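Local coordinates for protein superoxide dismutase [Fe] (PDB 1COJ) that disproportionates superoxide radicals to hydrogen peroxide and dioxygen, using one iron ion in each subunit of a homotetramer, at residues K12-N15 with S20-Q23; E29-G34 with Y165-Y170; V79-Y84 with D146-Y151. One frame throughout, in Å; residues are numbered along the deposited sequence.

Contact 1 of 3, residues K12-N15 with S20-Q23; sequences KPQN and SNEQ
The side chain of Gln14 lies across the amide of Asn21 at roughly a right angle, their amide planes 86° apart. Gln14 sets off past the helix and then bends at its second torsion (chi2 63°), which carries OE1 back over Asn21; that oxygen ends 3.4 Å from Asn21 CG, while Gln14 CG is 4.1 Å from the same carbon. Asn21 reaches across from the first turn of the helix with CG beside its own backbone N (chi1 -67°), which brings its amide up to the backbone of Asn15 as well, whose N is 3.9 Å from Asn21 CG. One water joins the two sides, lying 2.9 Å from Gln14 OE1 and 2.8 Å from the backbone O of Asn21, although other acceptors compete for its protons. With an alanine for Gln14, the water would probably lose one of the two partners it bridges and the Asn21 amide its cover. Ser20 is the N-cap, its OG accepting from Gln23 N at 3.1 Å. This surface contact lies at the start of helix 21-47: the incoming loop lays Pro13 on Ile24 and Lys12 on Phe28, and Ser20 and Gln23 bond Asp172 in helix 170-173.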
loop_
_atom_site.group_PDB
_atom_site.type_symbol
_atom_site.label_atom_id
_atom_site.label_comp_id
_atom_site.label_asym_id
_atom_site.label_seq_id
_atom_site.Cartn_x
_atom_site.Cartn_y
_atom_site.Cartn_z
ATOM N N LYS A 12 30.042 -6.942 1.000
ATOM C CA LYS A 12 30.250 -5.494 0.940
ATOM C C LYS A 12 31.183 -5.046 -0.190
ATOM O O LYS A 12 32.368 -5.391 -0.206
ATOM C CB LYS A 12 30.786 -4.990 2.279
ATOM C CG LYS A 12 30.780 -3.485 2.426
ATOM C CD LYS A 12 31.298 -3.107 3.795
ATOM C CE LYS A 12 31.315 -1.609 3.996
ATOM N NZ LYS A 12 31.902 -1.286 5.320
ATOM N N PRO A 13 30.660 -4.252 -1.142
ATOM C CA PRO A 13 31.426 -3.743 -2.284
ATOM C C PRO A 13 32.341 -2.610 -1.831
ATOM O O PRO A 13 32.059 -1.930 -0.840
ATOM C CB PRO A 13 30.339 -3.196 -3.221
ATOM C CG PRO A 13 29.059 -3.795 -2.714
ATOM C CD PRO A 13 29.258 -3.818 -1.235
ATOM N N GLN A 14 33.420 -2.393 -2.572
ATOM C CA GLN A 14 34.359 -1.334 -2.244
ATOM C C GLN A 14 35.051 -0.847 -3.509
ATOM O O GLN A 14 35.309 -1.621 -4.428
ATOM C CB GLN A 14 35.402 -1.839 -1.244
ATOM C CG GLN A 14 35.629 -0.913 -0.054
ATOM C CD GLN A 14 34.382 -0.740 0.801
ATOM O OE1 GLN A 14 33.567 0.148 0.562
ATOM N NE2 GLN A 14 34.223 -1.605 1.788
ATOM N N ASN A 15 35.300 0.455 -3.561
ATOM C CA ASN A 15 35.971 1.114 -4.671
ATOM C C ASN A 15 35.228 0.959 -5.993
ATOM O O ASN A 15 35.847 0.794 -7.046
ATOM C CB ASN A 15 37.420 0.625 -4.800
ATOM C CG ASN A 15 38.232 0.862 -3.543
ATOM O OD1 ASN A 15 38.032 1.844 -2.838
ATOM N ND2 ASN A 15 39.145 -0.048 -3.249
ATOM N N SER A 20 30.589 5.711 -4.559
ATOM C CA SER A 20 31.599 5.856 -3.522
ATOM C C SER A 20 31.460 4.957 -2.304
ATOM O O SER A 20 30.394 4.392 -2.039
ATOM C CB SER A 20 31.642 7.305 -3.053
ATOM O OG SER A 20 30.513 7.611 -2.251
ATOM N N ASN A 21 32.549 4.862 -1.543
ATOM C CA ASN A 21 32.569 4.066 -0.318
ATOM C C ASN A 21 31.718 4.776 0.715
ATOM O O ASN A 21 31.106 4.145 1.579
ATOM C CB ASN A 21 34.001 3.902 0.208
ATOM C CG ASN A 21 34.864 3.068 -0.708
ATOM O OD1 ASN A 21 36.091 3.168 -0.714
ATOM N ND2 ASN A 21 34.232 2.180 -1.430
ATOM N N GLU A 22 31.675 6.100 0.605
ATOM C CA GLU A 22 30.889 6.927 1.507
ATOM C C GLU A 22 29.410 6.580 1.344
ATOM O O GLU A 22 28.652 6.608 2.308
ATOM C CB GLU A 22 31.118 8.410 1.200
ATOM C CG GLU A 22 30.407 9.365 2.158
ATOM C CD GLU A 22 30.626 10.844 1.834
ATOM O OE1 GLU A 22 30.318 11.689 2.704
ATOM O OE2 GLU A 22 31.095 11.170 0.720
ATOM N N GLN A 23 29.008 6.275 0.115
ATOM C CA GLN A 23 27.630 5.906 -0.189
ATOM C C GLN A 23 27.345 4.477 0.281
ATOM O O GLN A 23 26.290 4.196 0.864
ATOM C CB GLN A 23 27.386 6.025 -1.700
ATOM C CG GLN A 23 26.013 5.573 -2.173
ATOM C CD GLN A 23 24.894 6.413 -1.609
ATOM O OE1 GLN A 23 24.538 7.450 -2.165
ATOM N NE2 GLN A 23 24.340 5.976 -0.488
HETATM O O HOH W 1 32.208 1.711 2.550
#

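Contact 2 of 3, residues E29-G34 with Y165-Y170; sequences EAHYKG and YEHAYY. With FE (Fe (III) ion), chain B.
His31 and His167 stack face to face, ring centroids 4.0 Å apart and planes 20° from parallel, the two side chains running past each other in opposite directions. His167 can be followed outward. Its CB sits 3.5 Å from His31 NE2, the closest approach of the pair, and CG comes next, 3.7 Å from His31 CD2. The first torsion (chi1 61°) puts CG between the backbone N and the carbonyl carbon, which lays the ring against the face of His31's. ND1 rides over the centre of the His31 ring, 3.6 Å above its plane, and is hydrogen-bonded to Glu166 of the second subunit. CD2 and CE1 flank the metal, and NE2 at the tip binds the iron at 2.1 Å, alongside His27, His81, Asp163 and a water. The opposite face of the His167 ring is backed by CB of Tyr165, toward the rim, which leaves the imidazole sandwiched. His31 in turn bonds through NE2 to Tyr170 OH of the second subunit. With one nitrogen on iron and the other on a carboxylate of the partner, the His167 ring has its rotation fixed at both ends; the carboxylate would probably polarise it and strengthen its donation to the metal, tying each iron site to the neighbouring subunit.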
loop_
_atom_site.group_PDB
_atom_site.type_symbol
_atom_site.label_atom_id
_atom_site.label_comp_id
_atom_site.label_asym_id
_atom_site.label_seq_id
_atom_site.Cartn_x
_atom_site.Cartn_y
_atom_site.Cartn_z
ATOM N N GLU A 29 26.145 -0.993 6.258
ATOM C CA GLU A 29 26.246 -1.038 7.709
ATOM C C GLU A 29 25.006 -0.650 8.504
ATOM O O GLU A 29 24.769 -1.201 9.576
ATOM C CB GLU A 29 27.439 -0.200 8.181
ATOM C CG GLU A 29 28.783 -0.632 7.606
ATOM C CD GLU A 29 29.173 -2.053 7.985
ATOM O OE1 GLU A 29 28.744 -2.541 9.054
ATOM O OE2 GLU A 29 29.926 -2.680 7.212
ATOM N N ALA A 30 24.222 0.302 8.010
ATOM C CA ALA A 30 23.036 0.727 8.742
ATOM C C ALA A 30 21.732 0.125 8.233
ATOM O O ALA A 30 21.012 -0.535 8.985
ATOM C CB ALA A 30 22.940 2.248 8.769
ATOM N N HIS A 31 21.433 0.353 6.959
ATOM C CA HIS A 31 20.200 -0.146 6.364
ATOM C C HIS A 31 20.120 -1.653 6.248
ATOM O O HIS A 31 19.253 -2.276 6.855
ATOM C CB HIS A 31 19.969 0.513 5.009
ATOM C CG HIS A 31 19.789 1.997 5.098
ATOM N ND1 HIS A 31 18.700 2.566 5.726
ATOM C CD2 HIS A 31 20.576 3.025 4.706
ATOM C CE1 HIS A 31 18.826 3.884 5.718
ATOM N NE2 HIS A 31 19.953 4.190 5.108
ATOM N N TYR A 32 21.028 -2.244 5.480
ATOM C CA TYR A 32 21.044 -3.689 5.300
ATOM C C TYR A 32 21.073 -4.454 6.630
ATOM O O TYR A 32 20.222 -5.313 6.886
ATOM C CB TYR A 32 22.230 -4.083 4.414
ATOM C CG TYR A 32 22.604 -5.547 4.467
ATOM C CD1 TYR A 32 21.669 -6.545 4.187
ATOM C CD2 TYR A 32 23.896 -5.937 4.816
ATOM C CE1 TYR A 32 22.020 -7.903 4.256
ATOM C CE2 TYR A 32 24.256 -7.276 4.889
ATOM C CZ TYR A 32 23.321 -8.256 4.610
ATOM O OH TYR A 32 23.695 -9.576 4.685
ATOM N N LYS A 33 22.029 -4.119 7.487
ATOM C CA LYS A 33 22.146 -4.788 8.769
ATOM C C LYS A 33 20.949 -4.528 9.674
ATOM O O LYS A 33 20.617 -5.360 10.526
ATOM C CB LYS A 33 23.467 -4.416 9.442
ATOM C CG LYS A 33 24.668 -4.926 8.662
ATOM C CD LYS A 33 25.967 -4.783 9.429
ATOM C CE LYS A 33 27.106 -5.429 8.657
ATOM N NZ LYS A 33 28.375 -5.391 9.433
ATOM N N GLY A 34 20.265 -3.410 9.443
ATOM C CA GLY A 34 19.089 -3.072 10.228
ATOM C C GLY A 34 17.944 -4.020 9.922
ATOM O O GLY A 34 17.174 -4.387 10.818
ATOM N N TYR A 165 15.696 2.998 -3.733
ATOM C CA TYR A 165 15.394 3.729 -2.503
ATOM C C TYR A 165 16.360 4.901 -2.497
ATOM O O TYR A 165 17.505 4.765 -2.929
ATOM C CB TYR A 165 15.670 2.882 -1.264
ATOM C CG TYR A 165 14.487 2.090 -0.750
ATOM C CD1 TYR A 165 13.887 2.415 0.468
ATOM C CD2 TYR A 165 13.987 0.995 -1.459
ATOM C CE1 TYR A 165 12.817 1.666 0.976
ATOM C CE2 TYR A 165 12.913 0.237 -0.962
ATOM C CZ TYR A 165 12.335 0.577 0.257
ATOM O OH TYR A 165 11.295 -0.180 0.775
ATOM N N GLU A 166 15.926 6.028 -1.953
ATOM C CA GLU A 166 16.761 7.222 -1.917
ATOM C C GLU A 166 18.101 7.049 -1.209
ATOM O O GLU A 166 19.092 7.653 -1.609
ATOM C CB GLU A 166 15.976 8.391 -1.329
ATOM C CG GLU A 166 14.776 8.740 -2.185
ATOM C CD GLU A 166 13.944 9.878 -1.637
ATOM O OE1 GLU A 166 13.784 9.989 -0.401
ATOM O OE2 GLU A 166 13.428 10.660 -2.462
ATOM N N HIS A 167 18.151 6.199 -0.188
ATOM C CA HIS A 167 19.401 5.981 0.535
ATOM C C HIS A 167 20.472 5.304 -0.321
ATOM O O HIS A 167 21.661 5.369 -0.007
ATOM C CB HIS A 167 19.164 5.184 1.831
ATOM C CG HIS A 167 18.598 3.812 1.620
ATOM N ND1 HIS A 167 17.505 3.314 2.297
ATOM C CD2 HIS A 167 19.019 2.803 0.818
ATOM C CE1 HIS A 167 17.308 2.054 1.894
ATOM N NE2 HIS A 167 18.206 1.707 0.995
ATOM N N ALA A 168 20.053 4.687 -1.420
ATOM C CA ALA A 168 20.977 3.989 -2.304
ATOM C C ALA A 168 21.870 4.909 -3.144
ATOM O O ALA A 168 22.990 4.523 -3.507
ATOM C CB ALA A 168 20.207 3.042 -3.212
ATOM N N TYR A 169 21.405 6.131 -3.406
ATOM C CA TYR A 169 22.153 7.078 -4.239
ATOM C C TYR A 169 22.237 8.528 -3.754
ATOM O O TYR A 169 22.972 9.335 -4.335
ATOM C CB TYR A 169 21.574 7.066 -5.660
ATOM C CG TYR A 169 20.105 7.452 -5.740
ATOM C CD1 TYR A 169 19.721 8.785 -5.877
ATOM C CD2 TYR A 169 19.100 6.485 -5.656
ATOM C CE1 TYR A 169 18.375 9.151 -5.926
ATOM C CE2 TYR A 169 17.749 6.839 -5.705
ATOM C CZ TYR A 169 17.394 8.174 -5.837
ATOM O OH TYR A 169 16.062 8.536 -5.850
ATOM N N TYR A 170 21.521 8.863 -2.685
ATOM C CA TYR A 170 21.515 10.237 -2.200
ATOM C C TYR A 170 22.846 10.848 -1.781
ATOM O O TYR A 170 23.043 12.052 -1.933
ATOM C CB TYR A 170 20.472 10.438 -1.100
ATOM C CG TYR A 170 19.557 11.589 -1.412
ATOM C CD1 TYR A 170 18.477 11.434 -2.282
ATOM C CD2 TYR A 170 19.819 12.856 -0.901
ATOM C CE1 TYR A 170 17.695 12.522 -2.634
ATOM C CE2 TYR A 170 19.056 13.931 -1.242
ATOM C CZ TYR A 170 17.996 13.776 -2.109
ATOM O OH TYR A 170 17.270 14.892 -2.479
HETATM FE FE FE B . 18.647 -0.071 -0.008
HETATM O O HOH W 2 16.676 -0.335 -0.228
#

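Contact 3 of 3, residues V79-Y84 with D146-Y151; sequences VLHELY and DAHNVY. With FE (Fe (III) ion), chain B.
His81 and His148 meet through their CE1 atoms, 3.8 Å apart, with the His148 carbon arriving at the edge of the His81 ring and near its plane. The rings are turned 71° against each other, an oblique pairing. His81 is held at both nitrogens: with CG beside the backbone N (chi1 -82°), the ring leans off helix 63-86 so that NE2 binds the iron at 2.2 Å, while ND1 is hydrogen-bonded to the backbone O of Gly77 one turn earlier. His148 is likewise pinned, ND1 to Trp128 NE1 and NE2 to Tyr35 OH. Its edge faces the iron-bound water in the ring plane, CE1 lying 3.3 Å from the water oxygen, which is 2.0 Å from the iron. Beside the imidazoles, Leu80 CD2 rests on the backbone O of His148 at 3.9 Å.

All three touching residues are buried, but the contact is narrow. His148 is the second residue of a type I turn from Ala147 to Val150, whose later residues lead away from the helix; its closing bond, Val150 N to Ala147 O, is weak at 3.4 Å. On that looser flank Asp146, Val150 and Tyr151 are partly exposed, and the loop turns to the third subunit, where Asp146 forms a salt bridge with Arg65 of that chain and Asn149 and Tyr151 make backbone bonds. The arrangement is that of the iron/manganese superoxide dismutase site, in which the alpha-hairpin and C-terminal domains together supply the metal's ligands; His148 adds a second-shell ring beside the bound solvent.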
loop_
_atom_site.group_PDB
_atom_site.type_symbol
_atom_site.label_atom_id
_atom_site.label_comp_id
_atom_site.label_asym_id
_atom_site.label_seq_id
_atom_site.Cartn_x
_atom_site.Cartn_y
_atom_site.Cartn_z
ATOM N N VAL A 79 17.156 -10.095 1.691
ATOM C CA VAL A 79 17.379 -10.795 0.432
ATOM C C VAL A 79 17.727 -9.893 -0.748
ATOM O O VAL A 79 18.722 -10.130 -1.440
ATOM C CB VAL A 79 16.158 -11.679 0.069
ATOM C CG1 VAL A 79 16.321 -12.263 -1.324
ATOM C CG2 VAL A 79 16.006 -12.808 1.085
ATOM N N LEU A 80 16.917 -8.865 -0.975
ATOM C CA LEU A 80 17.142 -7.943 -2.084
ATOM C C LEU A 80 18.486 -7.232 -1.969
ATOM O O LEU A 80 19.183 -7.060 -2.969
ATOM C CB LEU A 80 15.984 -6.946 -2.190
ATOM C CG LEU A 80 14.802 -7.308 -3.108
ATOM C CD1 LEU A 80 14.633 -8.802 -3.294
ATOM C CD2 LEU A 80 13.530 -6.674 -2.571
ATOM N N HIS A 81 18.866 -6.844 -0.754
ATOM C CA HIS A 81 20.151 -6.181 -0.559
ATOM C C HIS A 81 21.316 -7.129 -0.818
ATOM O O HIS A 81 22.316 -6.734 -1.419
ATOM C CB HIS A 81 20.255 -5.553 0.833
ATOM C CG HIS A 81 19.589 -4.215 0.931
ATOM N ND1 HIS A 81 18.289 -4.032 1.343
ATOM C CD2 HIS A 81 20.038 -2.985 0.580
ATOM C CE1 HIS A 81 17.989 -2.738 1.224
ATOM N NE2 HIS A 81 19.019 -2.061 0.765
ATOM N N GLU A 82 21.172 -8.387 -0.413
ATOM C CA GLU A 82 22.233 -9.359 -0.641
ATOM C C GLU A 82 22.425 -9.622 -2.130
ATOM O O GLU A 82 23.553 -9.800 -2.594
ATOM C CB GLU A 82 21.955 -10.652 0.119
ATOM C CG GLU A 82 22.039 -10.456 1.616
ATOM C CD GLU A 82 21.909 -11.740 2.406
ATOM O OE1 GLU A 82 22.173 -11.693 3.623
ATOM O OE2 GLU A 82 21.542 -12.787 1.831
ATOM N N LEU A 83 21.327 -9.620 -2.879
ATOM C CA LEU A 83 21.381 -9.831 -4.324
ATOM C C LEU A 83 21.985 -8.606 -5.014
ATOM O O LEU A 83 22.679 -8.719 -6.025
ATOM C CB LEU A 83 19.974 -10.100 -4.869
ATOM C CG LEU A 83 19.310 -11.425 -4.480
ATOM C CD1 LEU A 83 17.832 -11.387 -4.817
ATOM C CD2 LEU A 83 19.991 -12.577 -5.203
ATOM N N TYR A 84 21.718 -7.438 -4.441
ATOM C CA TYR A 84 22.214 -6.167 -4.957
ATOM C C TYR A 84 23.729 -6.013 -4.758
ATOM O O TYR A 84 24.478 -5.873 -5.725
ATOM C CB TYR A 84 21.446 -5.029 -4.275
ATOM C CG TYR A 84 21.940 -3.627 -4.551
ATOM C CD1 TYR A 84 21.681 -2.999 -5.767
ATOM C CD2 TYR A 84 22.609 -2.903 -3.566
ATOM C CE1 TYR A 84 22.069 -1.678 -5.992
ATOM C CE2 TYR A 84 23.004 -1.583 -3.781
ATOM C CZ TYR A 84 22.724 -0.975 -4.991
ATOM O OH TYR A 84 23.034 0.356 -5.171
ATOM N N ASP A 146 7.537 -0.865 -5.318
ATOM C CA ASP A 146 7.483 0.443 -4.673
ATOM C C ASP A 146 8.088 0.415 -3.271
ATOM O O ASP A 146 8.279 1.460 -2.644
ATOM C CB ASP A 146 6.056 0.989 -4.637
ATOM C CG ASP A 146 5.768 1.939 -5.783
ATOM O OD1 ASP A 146 4.649 2.475 -5.837
ATOM O OD2 ASP A 146 6.662 2.161 -6.629
ATOM N N ALA A 147 8.395 -0.790 -2.797
ATOM C CA ALA A 147 8.995 -1.014 -1.481
ATOM C C ALA A 147 9.512 -2.451 -1.482
ATOM O O ALA A 147 9.276 -3.189 -2.432
ATOM C CB ALA A 147 7.961 -0.811 -0.370
ATOM N N HIS A 148 10.203 -2.863 -0.423
ATOM C CA HIS A 148 10.739 -4.224 -0.356
ATOM C C HIS A 148 9.657 -5.288 -0.536
ATOM O O HIS A 148 9.907 -6.332 -1.135
ATOM C CB HIS A 148 11.429 -4.485 0.990
ATOM C CG HIS A 148 12.471 -3.474 1.355
ATOM N ND1 HIS A 148 13.415 -3.012 0.467
ATOM C CD2 HIS A 148 12.733 -2.852 2.535
ATOM C CE1 HIS A 148 14.209 -2.145 1.072
ATOM N NE2 HIS A 148 13.814 -2.033 2.329
ATOM N N ASN A 149 8.456 -4.998 -0.039
ATOM C CA ASN A 149 7.339 -5.942 -0.082
ATOM C C ASN A 149 6.071 -5.446 -0.786
ATOM O O ASN A 149 4.959 -5.871 -0.452
ATOM C CB ASN A 149 6.990 -6.381 1.351
ATOM C CG ASN A 149 6.539 -5.214 2.252
ATOM O OD1 ASN A 149 6.092 -5.430 3.373
ATOM N ND2 ASN A 149 6.636 -3.994 1.757
ATOM N N VAL A 150 6.226 -4.562 -1.764
ATOM C CA VAL A 150 5.066 -4.042 -2.481
ATOM C C VAL A 150 5.254 -4.160 -3.990
ATOM O O VAL A 150 6.140 -3.519 -4.560
ATOM C CB VAL A 150 4.759 -2.567 -2.096
ATOM C CG1 VAL A 150 3.614 -2.023 -2.935
ATOM C CG2 VAL A 150 4.404 -2.475 -0.619
ATOM N N TYR A 151 4.396 -4.975 -4.609
ATOM C CA TYR A 151 4.356 -5.261 -6.056
ATOM C C TYR A 151 5.250 -6.414 -6.519
ATOM O O TYR A 151 5.393 -6.659 -7.723
ATOM C CB TYR A 151 4.598 -4.001 -6.906
ATOM C CG TYR A 151 3.618 -2.868 -6.635
ATOM C CD1 TYR A 151 3.994 -1.534 -6.821
ATOM C CD2 TYR A 151 2.326 -3.129 -6.167
ATOM C CE1 TYR A 151 3.106 -0.487 -6.539
ATOM C CE2 TYR A 151 1.432 -2.096 -5.884
ATOM C CZ TYR A 151 1.826 -0.776 -6.065
ATOM O OH TYR A 151 0.964 0.250 -5.734
HETATM FE FE FE B . 18.647 -0.071 -0.008
HETATM O O HOH W 2 16.676 -0.335 -0.228
#

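How the contacts relate
Contact 1 closes first along the chain, at the start of helix 21-47; contact 2 uses the same helix further on, and contact 3 is nested inside the long loop that contact 2 closes. The centres of contacts 1 and 2 lie about 12 Å apart, as do those of 2 and 3, whereas the centres of contacts 1 and 3 are about 20 Å apart and the two do not touch. A salt bridge from Lys12 to Glu29 ties 1 to 2. Contacts 2 and 3 share the iron and its water, and probable hydrogen bonds join Tyr32 to Glu82 and Tyr165 to His148. Both join the alpha-hairpin domain to the C-terminal one, with the metal between them, while contact 1 stays at the hairpin's surface.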